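Local coordinates for protein leucine aminopeptidase 2, chloroplastic (Streptomyces sp. BC16019, PDB 5LHJ) that is an M17-family aminopeptidase of bottromycin maturation, a manganese-binding metalloenzyme that probably removes unsubstituted N-terminal amino acids from peptides, at residues 192-200 / 236-244; 222-232 / 326-334. All coordinates share one frame; numbering follows the deposited sequence. Where two conformers were deposited one is given.

Contact 1. Residues 192-200 / 236-244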
ATOM      1  N   THR A 192       2.021  16.420 -29.318  1.00 18.95           N
ATOM      2  CA  THR A 192       3.406  16.242 -28.876  1.00 18.62           C
ATOM      3  C   THR A 192       4.051  17.627 -28.756  1.00 17.99           C
ATOM      4  O   THR A 192       3.491  18.611 -29.263  1.00 17.49           O
ATOM      5  CB  THR A 192       4.194  15.424 -29.903  1.00 19.05           C
ATOM      6  OG1 THR A 192       4.172  16.116 -31.163  1.00 19.19           O
ATOM      7  CG2 THR A 192       3.582  14.041 -30.070  1.00 19.55           C
ATOM      8  N   PRO A 193       5.242  17.719 -28.137  1.00 17.59           N
ATOM      9  CA  PRO A 193       5.876  19.044 -28.109  1.00 17.40           C
ATOM     10  C   PRO A 193       6.109  19.664 -29.502  1.00 17.62           C
ATOM     11  O   PRO A 193       5.762  20.832 -29.684  1.00 17.46           O
ATOM     12  CB  PRO A 193       7.168  18.814 -27.314  1.00 17.55           C
ATOM     13  CG  PRO A 193       6.851  17.611 -26.453  1.00 17.37           C
ATOM     14  CD  PRO A 193       5.979  16.738 -27.310  1.00 17.67           C
ATOM     15  N   PRO A 194       6.638  18.899 -30.476  1.00 17.95           N
ATOM     16  CA  PRO A 194       6.738  19.502 -31.824  1.00 18.41           C
ATOM     17  C   PRO A 194       5.401  19.905 -32.454  1.00 18.57           C
ATOM     18  O   PRO A 194       5.307  20.968 -33.078  1.00 18.98           O
ATOM     19  CB  PRO A 194       7.413  18.389 -32.644  1.00 18.81           C
ATOM     20  CG  PRO A 194       8.230  17.657 -31.644  1.00 18.67           C
ATOM     21  CD  PRO A 194       7.303  17.582 -30.452  1.00 18.29           C
ATOM     22  N   ALA A 195       4.371  19.079 -32.284  1.00 18.57           N
ATOM     23  CA  ALA A 195       3.040  19.383 -32.813  1.00 18.59           C
ATOM     24  C   ALA A 195       2.409  20.603 -32.138  1.00 18.39           C
ATOM     25  O   ALA A 195       1.791  21.451 -32.799  1.00 18.06           O
ATOM     26  CB  ALA A 195       2.129  18.179 -32.667  1.00 18.89           C
ATOM     27  N   PHE A 196       2.596  20.704 -30.822  1.00 17.62           N
ATOM     28  CA  PHE A 196       2.118  21.861 -30.056  1.00 17.78           C
ATOM     29  C   PHE A 196       2.809  23.145 -30.531  1.00 17.69           C
ATOM     30  O   PHE A 196       2.138  24.153 -30.768  1.00 17.53           O
ATOM     31  CB  PHE A 196       2.294  21.596 -28.540  1.00 17.46           C
ATOM     32  CG  PHE A 196       1.539  22.528 -27.616  1.00 17.62           C
ATOM     33  CD1 PHE A 196       0.627  23.496 -28.059  1.00 17.79           C
ATOM     34  CD2 PHE A 196       1.743  22.402 -26.239  1.00 17.61           C
ATOM     35  CE1 PHE A 196      -0.031  24.320 -27.154  1.00 17.76           C
ATOM     36  CE2 PHE A 196       1.060  23.208 -25.340  1.00 17.52           C
ATOM     37  CZ  PHE A 196       0.179  24.166 -25.795  1.00 17.79           C
ATOM     38  N   ALA A 197       4.123  23.100 -30.725  1.00 17.90           N
ATOM     39  CA  ALA A 197       4.847  24.260 -31.253  1.00 18.44           C
ATOM     40  C   ALA A 197       4.293  24.664 -32.636  1.00 19.52           C
ATOM     41  O   ALA A 197       4.080  25.852 -32.894  1.00 19.66           O
ATOM     42  CB  ALA A 197       6.336  23.979 -31.331  1.00 18.65           C
ATOM     43  N   ASP A 198       4.020  23.678 -33.485  1.00 20.45           N
ATOM     44  CA  ASP A 198       3.412  23.938 -34.807  1.00 21.88           C
ATOM     45  C   ASP A 198       2.041  24.603 -34.694  1.00 21.93           C
ATOM     46  O   ASP A 198       1.729  25.540 -35.445  1.00 21.68           O
ATOM     47  CB  ASP A 198       3.279  22.654 -35.627  1.00 23.15           C
ATOM     48  CG  ASP A 198       4.604  22.124 -36.151  1.00 24.74           C
ATOM     49  OD1 ASP A 198       5.631  22.833 -36.134  1.00 25.63           O
ATOM     50  OD2 ASP A 198       4.600  20.946 -36.597  1.00 26.82           O
ATOM     51  N   ARG A 199       1.221  24.124 -33.761  1.00 21.56           N
ATOM     52  CA  ARG A 199      -0.102  24.696 -33.560  1.00 22.65           C
ATOM     53  C   ARG A 199      -0.008  26.154 -33.077  1.00 21.08           C
ATOM     54  O   ARG A 199      -0.780  27.006 -33.532  1.00 20.14           O
ATOM     55  CB  ARG A 199      -0.913  23.837 -32.576  1.00 24.35           C
ATOM     56  CG  ARG A 199      -2.352  24.287 -32.371  1.00 27.81           C
ATOM     57  CD  ARG A 199      -3.231  23.938 -33.573  1.00 30.36           C
ATOM     58  NE  ARG A 199      -4.625  24.352 -33.369  1.00 33.75           N
ATOM     59  CZ  ARG A 199      -5.232  25.401 -33.938  1.00 36.69           C
ATOM     60  NH1 ARG A 199      -4.598  26.203 -34.807  1.00 38.55           N
ATOM     61  NH2 ARG A 199      -6.514  25.649 -33.641  1.00 38.16           N
ATOM     62  N   ILE A 200       0.932  26.440 -32.163  1.00 19.56           N
ATOM     63  CA  ILE A 200       1.130  27.809 -31.669  1.00 19.16           C
ATOM     64  C   ILE A 200       1.560  28.727 -32.821  1.00 19.98           C
ATOM     65  O   ILE A 200       1.072  29.847 -32.939  1.00 19.55           O
ATOM     66  CB  ILE A 200       2.142  27.866 -30.502  1.00 18.73           C
ATOM     67  CG1 ILE A 200       1.577  27.105 -29.290  1.00 18.21           C
ATOM     68  CG2 ILE A 200       2.447  29.311 -30.104  1.00 18.92           C
ATOM     69  CD1 ILE A 200       2.630  26.722 -28.253  1.00 17.91           C
ATOM     70  N   GLU A 236      10.098  12.054 -28.082  1.00 21.19           N
ATOM     71  CA  GLU A 236       9.742  13.374 -28.631  1.00 21.95           C
ATOM     72  C   GLU A 236      10.723  14.443 -28.141  1.00 21.73           C
ATOM     73  O   GLU A 236      11.007  14.536 -26.940  1.00 22.74           O
ATOM     74  CB  GLU A 236       8.306  13.750 -28.248  1.00 22.44           C
ATOM     75  CG  GLU A 236       7.244  12.850 -28.838  1.00 23.27           C
ATOM     76  CD  GLU A 236       7.150  12.947 -30.346  1.00 24.69           C
ATOM     77  OE1 GLU A 236       7.470  14.021 -30.901  1.00 25.56           O
ATOM     78  OE2 GLU A 236       6.760  11.952 -30.984  1.00 25.85           O
ATOM     79  N   PRO A 237      11.273  15.255 -29.057  1.00 21.31           N
ATOM     80  CA  PRO A 237      12.203  16.283 -28.613  1.00 20.69           C
ATOM     81  C   PRO A 237      11.449  17.479 -28.001  1.00 20.10           C
ATOM     82  O   PRO A 237      10.323  17.750 -28.410  1.00 19.57           O
ATOM     83  CB  PRO A 237      12.899  16.695 -29.914  1.00 21.49           C
ATOM     84  CG  PRO A 237      11.856  16.487 -30.947  1.00 21.61           C
ATOM     85  CD  PRO A 237      11.150  15.228 -30.529  1.00 21.56           C
ATOM     86  N   PRO A 238      12.076  18.205 -27.065  1.00 19.36           N
ATOM     87  CA  PRO A 238      11.421  19.381 -26.490  1.00 19.19           C
ATOM     88  C   PRO A 238      11.420  20.568 -27.457  1.00 19.00           C
ATOM     89  O   PRO A 238      12.101  20.537 -28.495  1.00 18.57           O
ATOM     90  CB  PRO A 238      12.266  19.679 -25.250  1.00 19.35           C
ATOM     91  CG  PRO A 238      13.632  19.183 -25.615  1.00 19.83           C
ATOM     92  CD  PRO A 238      13.401  17.963 -26.465  1.00 19.91           C
ATOM     93  N   ARG A 239      10.597  21.561 -27.133  1.00 18.77           N
ATOM     94  CA  ARG A 239      10.479  22.808 -27.898  1.00 18.63           C
ATOM     95  C   ARG A 239      10.387  23.947 -26.909  1.00 18.28           C
ATOM     96  O   ARG A 239       9.925  23.767 -25.774  1.00 17.99           O
ATOM     97  CB  ARG A 239       9.215  22.801 -28.775  1.00 18.61           C
ATOM     98  CG  ARG A 239       9.198  21.767 -29.895  1.00 19.00           C
ATOM     99  CD  ARG A 239      10.145  22.169 -31.020  1.00 19.74           C
ATOM    100  NE  ARG A 239      10.157  21.258 -32.175  1.00 20.37           N
ATOM    101  CZ  ARG A 239      10.996  20.240 -32.363  1.00 21.16           C
ATOM    102  NH1 ARG A 239      11.917  19.907 -31.449  1.00 21.66           N
ATOM    103  NH2 ARG A 239      10.932  19.542 -33.495  1.00 21.58           N
ATOM    104  N   TYR A 240      10.805  25.130 -27.338  1.00 18.12           N
ATOM    105  CA  TYR A 240      10.545  26.346 -26.582  1.00 17.62           C
ATOM    106  C   TYR A 240       9.989  27.383 -27.538  1.00 17.75           C
ATOM    107  O   TYR A 240      10.584  27.616 -28.603  1.00 18.12           O
ATOM    108  CB  TYR A 240      11.822  26.856 -25.921  1.00 17.76           C
ATOM    109  CG  TYR A 240      11.646  28.138 -25.177  1.00 17.69           C
ATOM    110  CD1 TYR A 240      10.882  28.188 -24.008  1.00 17.77           C
ATOM    111  CD2 TYR A 240      12.240  29.314 -25.629  1.00 18.01           C
ATOM    112  CE1 TYR A 240      10.705  29.383 -23.320  1.00 17.97           C
ATOM    113  CE2 TYR A 240      12.082  30.508 -24.946  1.00 18.28           C
ATOM    114  CZ  TYR A 240      11.320  30.543 -23.791  1.00 18.20           C
ATOM    115  OH  TYR A 240      11.170  31.731 -23.112  1.00 18.76           O
ATOM    116  N   VAL A 241       8.867  27.994 -27.156  1.00 17.46           N
ATOM    117  CA  VAL A 241       8.166  28.953 -28.024  1.00 17.90           C
ATOM    118  C   VAL A 241       7.996  30.288 -27.301  1.00 18.21           C
ATOM    119  O   VAL A 241       7.588  30.334 -26.132  1.00 17.32           O
ATOM    120  CB  VAL A 241       6.789  28.420 -28.496  1.00 18.03           C
ATOM    121  CG1 VAL A 241       6.148  29.385 -29.502  1.00 18.33           C
ATOM    122  CG2 VAL A 241       6.949  27.050 -29.133  1.00 18.16           C
ATOM    123  N   GLU A 242       8.299  31.377 -28.007  1.00 18.42           N
ATOM    124  CA  GLU A 242       7.999  32.718 -27.511  1.00 19.42           C
ATOM    125  C   GLU A 242       7.006  33.371 -28.465  1.00 20.57           C
ATOM    126  O   GLU A 242       7.184  33.334 -29.689  1.00 20.45           O
ATOM    127  CB  GLU A 242       9.271  33.557 -27.309  1.00 19.89           C
ATOM    128  CG  GLU A 242       9.970  33.189 -26.005  1.00 20.04           C
ATOM    129  CD  GLU A 242      11.269  33.925 -25.723  1.00 20.83           C
ATOM    130  OE1 GLU A 242      11.846  34.549 -26.642  1.00 21.70           O
ATOM    131  OE2 GLU A 242      11.734  33.854 -24.565  1.00 20.74           O
ATOM    132  N   LEU A 243       5.962  33.943 -27.880  1.00 21.65           N
ATOM    133  CA  LEU A 243       4.770  34.388 -28.605  1.00 23.68           C
ATOM    134  C   LEU A 243       4.507  35.789 -28.090  1.00 24.55           C
ATOM    135  O   LEU A 243       4.259  35.946 -26.897  1.00 25.68           O
ATOM    136  CB  LEU A 243       3.613  33.418 -28.285  1.00 23.90           C
ATOM    137  CG  LEU A 243       2.237  33.580 -28.920  1.00 24.90           C
ATOM    138  CD1 LEU A 243       2.333  33.345 -30.412  1.00 25.51           C
ATOM    139  CD2 LEU A 243       1.226  32.616 -28.320  1.00 24.88           C
ATOM    140  N   THR A 244       4.584  36.810 -28.947  1.00 25.18           N
ATOM    141  CA  THR A 244       4.490  38.203 -28.499  1.00 25.85           C
ATOM    142  C   THR A 244       3.350  39.020 -29.141  1.00 25.68           C
ATOM    143  O   THR A 244       3.236  39.086 -30.373  1.00 24.50           O
ATOM    144  CB  THR A 244       5.826  38.938 -28.728  1.00 27.18           C
ATOM    145  OG1 THR A 244       6.891  38.181 -28.142  1.00 29.46           O
ATOM    146  CG2 THR A 244       5.810  40.322 -28.114  1.00 27.73           C
TER
HETATM  147  O   HOH W   1       5.039  14.764 -33.258  1.00 37.45           O
HETATM  148  O   HOH W   2       8.000  21.981 -33.868  1.00 23.25           O
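Pro194 lays its ring over one face of the Arg239 guanidinium, its CG 3.7 Å above that plane and displaced toward the rim, where helix 193-200 lies against strand 239-244 of the large mixed sheet in the M17 catalytic domain. Helix and strand run nearly parallel, 16° apart and 8.5 Å between axes. Arg239 CG, anti to the carbonyl carbon (chi1 -66°), lies against Pro193 O, and the bend at chi2 then swings the guanidinium onto Pro194, the two side chains crossing at about a right angle. Pro238 O takes a hydrogen bond from Arg239 NH1, coming from above the carbonyl plane, while a water in the guanidinium plane accepts from Arg239 NE and donates to Pro194 O. Replacing this arginine with an alanine would probably leave that water without its donor and uncover the ring of Pro194. Further along, Ala197 CB meets Val241 CG2 at 3.8 Å, and Ile200 CG2 touches both Val241 CG1 and Leu243 CD2. At the N-terminal end the side chains of Glu236 and Thr192 also meet crosswise, Glu236 CD 3.7 Å from Thr192 CG2. To one side of this contact Phe196 packs on Ala288 of helix 286-301 and Leu313 of strand 306-316. Thr192 is the N-cap: its OG1 accepts from Ala195 N at 3.2 Å and also bonds a water 2.6 Å away, which donates weakly to Glu236 OE1.

Contact 2. Residues 222-232 / 326-334; sequences LGLTGLTAVGR and GDVVRHLDG
In one of its two deposited conformers, the one described here, Thr225 holds its hydroxyl beside its own backbone N (chi1 -44°) and its methyl trans to that nitrogen, a setting that lets the two branches do different work against strand 328-330. In this conformer OG1 donates to Arg330 O at 2.9 Å, 18° out of the carbonyl plane, while CG2 packs 3.7 Å from Val329 CG1. Val329, with CG1 opposite its backbone N, divides its methyls in turn: CG1 lies by Thr225 and Gly226, and CG2 faces Ala229 CB more loosely at 4.2 Å. The same CG1 also sits over one face of the His331 ring, offset toward its rim. Gly226 brings only backbone to this spot, its N 3.9 Å from Val329 CG1.

Both ends of the contact are completed differently. Before the helix, Leu332 turns its side chain onto backbone carbonyls, CD1 standing 3.6 Å from Leu222 O and CB close to Gly223 O. Gly223 has positive phi, and a side chain there would be tight against Leu332 CD1. At the other end of the contact, Arg232, extended from CG to NE, carries NH2 to Asp327 OD2, a weak bond of 3.4 Å within a salt bridge. The carboxylate oxygen meets the guanidinium at its edge, the two planes 24° apart, and Arg324 also pairs with it.

Asp352 of helix 345-358 ties the segments together, bonding Gly226 N, Leu332 N and His331 ND1, while Thr337 on the neighbouring strand 336-338 holds His331 NE2. Strand 328-330 is an outer strand of a small three-stranded sheet within this chain, running roughly antiparallel to helix 225-231 with 8.4 Å between axes, and Asp327 and Val328 pack on a third subunit.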
ATOM      1  N   LEU A 222      19.990  28.520 -26.008  1.00 24.91           N
ATOM      2  CA  LEU A 222      19.302  29.353 -25.025  1.00 23.44           C
ATOM      3  C   LEU A 222      19.650  28.982 -23.593  1.00 22.44           C
ATOM      4  O   LEU A 222      19.423  29.778 -22.694  1.00 22.17           O
ATOM      5  CB  LEU A 222      17.787  29.291 -25.213  1.00 23.18           C
ATOM      6  CG  LEU A 222      17.237  29.656 -26.585  1.00 23.33           C
ATOM      7  CD1 LEU A 222      15.716  29.713 -26.500  1.00 23.11           C
ATOM      8  CD2 LEU A 222      17.810  30.973 -27.083  1.00 23.46           C
ATOM      9  N   GLY A 223      20.209  27.795 -23.378  1.00 21.57           N
ATOM     10  CA  GLY A 223      20.669  27.401 -22.043  1.00 21.20           C
ATOM     11  C   GLY A 223      19.545  27.058 -21.071  1.00 20.31           C
ATOM     12  O   GLY A 223      19.717  27.193 -19.845  1.00 20.24           O
ATOM     13  N   LEU A 224      18.412  26.603 -21.609  1.00 19.31           N
ATOM     14  CA  LEU A 224      17.260  26.180 -20.793  1.00 18.67           C
ATOM     15  C   LEU A 224      17.502  24.729 -20.363  1.00 18.36           C
ATOM     16  O   LEU A 224      16.892  23.788 -20.883  1.00 18.26           O
ATOM     17  CB  LEU A 224      15.949  26.333 -21.578  1.00 18.52           C
ATOM     18  CG  LEU A 224      15.668  27.733 -22.155  1.00 18.40           C
ATOM     19  CD1 LEU A 224      14.378  27.769 -22.952  1.00 18.29           C
ATOM     20  CD2 LEU A 224      15.644  28.795 -21.073  1.00 18.58           C
ATOM     21  N   THR A 225      18.404  24.579 -19.394  1.00 18.18           N
ATOM     22  CA  THR A 225      18.953  23.280 -19.000  0.61 18.26           C
ATOM     23  C   THR A 225      17.909  22.359 -18.403  1.00 17.83           C
ATOM     24  O   THR A 225      17.938  21.155 -18.627  1.00 17.82           O
ATOM     25  CB  THR A 225      20.081  23.439 -17.960  0.61 18.62           C
ATOM     26  OG1 THR A 225      20.941  24.517 -18.350  0.61 19.10           O
ATOM     27  CG2 THR A 225      20.887  22.157 -17.838  0.61 18.83           C
ATOM     28  N   GLY A 226      17.000  22.935 -17.624  1.00 17.50           N
ATOM     29  CA  GLY A 226      15.939  22.150 -16.995  1.00 17.24           C
ATOM     30  C   GLY A 226      15.034  21.507 -18.033  1.00 17.19           C
ATOM     31  O   GLY A 226      14.741  20.314 -17.966  1.00 17.35           O
ATOM     32  N   LEU A 227      14.617  22.298 -19.019  1.00 17.16           N
ATOM     33  CA  LEU A 227      13.782  21.802 -20.115  1.00 17.17           C
ATOM     34  C   LEU A 227      14.450  20.648 -20.878  1.00 17.62           C
ATOM     35  O   LEU A 227      13.827  19.609 -21.101  1.00 17.37           O
ATOM     36  CB  LEU A 227      13.440  22.948 -21.079  1.00 17.24           C
ATOM     37  CG  LEU A 227      12.713  22.574 -22.379  1.00 17.36           C
ATOM     38  CD1 LEU A 227      11.366  21.925 -22.114  1.00 17.22           C
ATOM     39  CD2 LEU A 227      12.542  23.833 -23.218  1.00 17.45           C
ATOM     40  N   THR A 228      15.704  20.835 -21.285  1.00 18.81           N
ATOM     41  CA  THR A 228      16.418  19.793 -22.044  1.00 19.75           C
ATOM     42  C   THR A 228      16.687  18.529 -21.186  1.00 19.00           C
ATOM     43  O   THR A 228      16.537  17.425 -21.686  1.00 19.07           O
ATOM     44  CB  THR A 228      17.683  20.337 -22.732  1.00 21.36           C
ATOM     45  OG1 THR A 228      18.514  20.978 -21.789  1.00 23.24           O
ATOM     46  CG2 THR A 228      17.313  21.352 -23.757  1.00 21.80           C
ATOM     47  N   ALA A 229      16.988  18.685 -19.893  1.00 18.34           N
ATOM     48  CA  ALA A 229      17.189  17.519 -18.996  1.00 18.17           C
ATOM     49  C   ALA A 229      15.924  16.697 -18.776  1.00 17.76           C
ATOM     50  O   ALA A 229      15.939  15.453 -18.874  1.00 17.61           O
ATOM     51  CB  ALA A 229      17.748  17.971 -17.650  1.00 18.26           C
ATOM     52  N   VAL A 230      14.835  17.393 -18.459  1.00 17.17           N
ATOM     53  CA  VAL A 230      13.547  16.746 -18.218  1.00 17.14           C
ATOM     54  C   VAL A 230      13.047  16.063 -19.494  1.00 17.27           C
ATOM     55  O   VAL A 230      12.562  14.949 -19.442  1.00 17.08           O
ATOM     56  CB  VAL A 230      12.513  17.754 -17.680  1.00 17.05           C
ATOM     57  CG1 VAL A 230      11.085  17.218 -17.785  1.00 17.21           C
ATOM     58  CG2 VAL A 230      12.859  18.126 -16.240  1.00 17.25           C
ATOM     59  N   GLY A 231      13.213  16.730 -20.633  1.00 17.28           N
ATOM     60  CA  GLY A 231      12.661  16.256 -21.890  1.00 17.74           C
ATOM     61  C   GLY A 231      13.431  15.139 -22.568  1.00 18.18           C
ATOM     62  O   GLY A 231      12.947  14.578 -23.542  1.00 18.45           O
ATOM     63  N   ARG A 232      14.630  14.811 -22.093  1.00 18.93           N
ATOM     64  CA  ARG A 232      15.502  13.918 -22.862  1.00 19.99           C
ATOM     65  C   ARG A 232      15.085  12.445 -22.918  1.00 19.55           C
ATOM     66  O   ARG A 232      15.394  11.769 -23.900  1.00 19.44           O
ATOM     67  CB  ARG A 232      16.948  14.028 -22.400  1.00 21.89           C
ATOM     68  CG  ARG A 232      17.296  13.314 -21.125  1.00 23.96           C
ATOM     69  CD  ARG A 232      18.813  13.265 -20.992  1.00 26.45           C
ATOM     70  NE  ARG A 232      19.266  12.517 -19.827  1.00 28.30           N
ATOM     71  CZ  ARG A 232      19.328  12.994 -18.584  1.00 30.04           C
ATOM     72  NH1 ARG A 232      18.918  14.240 -18.297  1.00 30.92           N
ATOM     73  NH2 ARG A 232      19.803  12.219 -17.617  1.00 29.85           N
ATOM     74  N   GLY A 326      19.124  12.049  -8.298  1.00 19.68           N
ATOM     75  CA  GLY A 326      20.512  12.357  -7.921  1.00 20.41           C
ATOM     76  C   GLY A 326      21.248  13.234  -8.918  1.00 20.69           C
ATOM     77  O   GLY A 326      22.298  13.803  -8.578  1.00 21.54           O
ATOM     78  N   ASP A 327      20.721  13.359 -10.137  1.00 20.25           N
ATOM     79  CA  ASP A 327      21.310  14.269 -11.123  1.00 20.73           C
ATOM     80  C   ASP A 327      21.227  15.706 -10.648  1.00 19.48           C
ATOM     81  O   ASP A 327      20.364  16.055  -9.839  1.00 18.83           O
ATOM     82  CB  ASP A 327      20.641  14.138 -12.486  1.00 21.85           C
ATOM     83  CG  ASP A 327      21.077  12.886 -13.240  1.00 24.09           C
ATOM     84  OD1 ASP A 327      21.976  12.153 -12.750  1.00 26.94           O
ATOM     85  OD2 ASP A 327      20.515  12.649 -14.331  1.00 26.58           O
ATOM     86  N   VAL A 328      22.152  16.516 -11.140  1.00 18.72           N
ATOM     87  CA  VAL A 328      22.185  17.927 -10.811  1.00 18.78           C
ATOM     88  C   VAL A 328      22.061  18.713 -12.104  1.00 18.89           C
ATOM     89  O   VAL A 328      22.796  18.457 -13.077  1.00 18.63           O
ATOM     90  CB  VAL A 328      23.452  18.296  -9.997  1.00 18.93           C
ATOM     91  CG1 VAL A 328      23.601  19.806  -9.861  1.00 19.26           C
ATOM     92  CG2 VAL A 328      23.397  17.646  -8.625  1.00 18.97           C
ATOM     93  N   VAL A 329      21.130  19.666 -12.106  1.00 18.68           N
ATOM     94  CA  VAL A 329      20.926  20.588 -13.215  1.00 18.89           C
ATOM     95  C   VAL A 329      21.602  21.920 -12.877  1.00 19.37           C
ATOM     96  O   VAL A 329      21.339  22.501 -11.821  1.00 18.79           O
ATOM     97  CB  VAL A 329      19.421  20.809 -13.490  1.00 19.18           C
ATOM     98  CG1 VAL A 329      19.213  21.906 -14.528  1.00 19.50           C
ATOM     99  CG2 VAL A 329      18.776  19.499 -13.930  1.00 19.26           C
ATOM    100  N   ARG A 330      22.463  22.394 -13.778  1.00 20.07           N
ATOM    101  CA  ARG A 330      23.047  23.733 -13.687  1.00 21.16           C
ATOM    102  C   ARG A 330      22.224  24.673 -14.568  1.00 20.06           C
ATOM    103  O   ARG A 330      22.225  24.551 -15.795  1.00 19.57           O
ATOM    104  CB  ARG A 330      24.516  23.701 -14.130  1.00 23.54           C
ATOM    105  CG  ARG A 330      25.209  25.057 -14.277  1.00 26.70           C
ATOM    106  CD  ARG A 330      26.071  25.475 -13.108  1.00 29.87           C
ATOM    107  NE  ARG A 330      26.946  24.419 -12.581  1.00 33.05           N
ATOM    108  CZ  ARG A 330      27.707  24.551 -11.492  1.00 35.76           C
ATOM    109  NH1 ARG A 330      27.741  25.705 -10.821  1.00 37.75           N
ATOM    110  NH2 ARG A 330      28.436  23.521 -11.062  1.00 37.02           N
ATOM    111  N   HIS A 331      21.556  25.627 -13.925  1.00 19.13           N
ATOM    112  CA  HIS A 331      20.588  26.487 -14.596  1.00 18.95           C
ATOM    113  C   HIS A 331      21.245  27.660 -15.311  1.00 19.36           C
ATOM    114  O   HIS A 331      22.458  27.906 -15.168  1.00 19.35           O
ATOM    115  CB  HIS A 331      19.554  27.000 -13.585  1.00 18.63           C
ATOM    116  CG  HIS A 331      18.673  25.924 -13.033  1.00 18.07           C
ATOM    117  ND1 HIS A 331      17.639  25.360 -13.750  1.00 17.84           N
ATOM    118  CD2 HIS A 331      18.666  25.316 -11.825  1.00 18.03           C
ATOM    119  CE1 HIS A 331      17.037  24.447 -13.007  1.00 17.83           C
ATOM    120  NE2 HIS A 331      17.644  24.399 -11.839  1.00 17.79           N
ATOM    121  N   LEU A 332      20.423  28.388 -16.067  1.00 19.36           N
ATOM    122  CA  LEU A 332      20.846  29.583 -16.826  1.00 19.99           C
ATOM    123  C   LEU A 332      21.462  30.701 -15.964  1.00 20.24           C
ATOM    124  O   LEU A 332      22.299  31.469 -16.468  1.00 20.99           O
ATOM    125  CB  LEU A 332      19.635  30.128 -17.609  1.00 20.05           C
ATOM    126  CG  LEU A 332      19.811  31.330 -18.551  1.00 20.37           C
ATOM    127  CD1 LEU A 332      20.820  31.006 -19.628  1.00 20.53           C
ATOM    128  CD2 LEU A 332      18.470  31.668 -19.191  1.00 20.25           C
ATOM    129  N   ASP A 333      21.064  30.801 -14.695  1.00 19.61           N
ATOM    130  CA  ASP A 333      21.634  31.771 -13.751  1.00 20.04           C
ATOM    131  C   ASP A 333      22.868  31.251 -12.990  1.00 20.08           C
ATOM    132  O   ASP A 333      23.361  31.932 -12.094  1.00 20.58           O
ATOM    133  CB  ASP A 333      20.579  32.291 -12.757  1.00 20.04           C
ATOM    134  CG  ASP A 333      20.069  31.216 -11.781  1.00 19.68           C
ATOM    135  OD1 ASP A 333      20.460  30.042 -11.876  1.00 19.56           O
ATOM    136  OD2 ASP A 333      19.245  31.575 -10.920  1.00 20.29           O
ATOM    137  N   GLY A 334      23.354  30.065 -13.348  1.00 19.86           N
ATOM    138  CA  GLY A 334      24.511  29.455 -12.701  1.00 20.26           C
ATOM    139  C   GLY A 334      24.231  28.661 -11.436  1.00 19.87           C
ATOM    140  O   GLY A 334      25.143  27.991 -10.927  1.00 20.84           O
TER

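Contacts 1 and 2 sit about 18 Å apart between centres and meet across strand 239-244, which follows helix 225-231 in the chain. Contact 1 uses one face of the strand; from the other, Tyr240 CG touches Leu224 CD1 at 3.5 Å and Tyr240 CD2 touches Leu222 CD1 at 3.6 Å. Leu227 adds to this seam, its CD2 3.7 Å from Arg239 O. Both contacts lie near the two-manganese site, which is without metal in this chain: the side chains of Pro193 and Pro238 are each about 11 Å from those of the ligands Asp266 and Glu345 respectively, and Gly226 is about 8 Å from the side chain of Glu345.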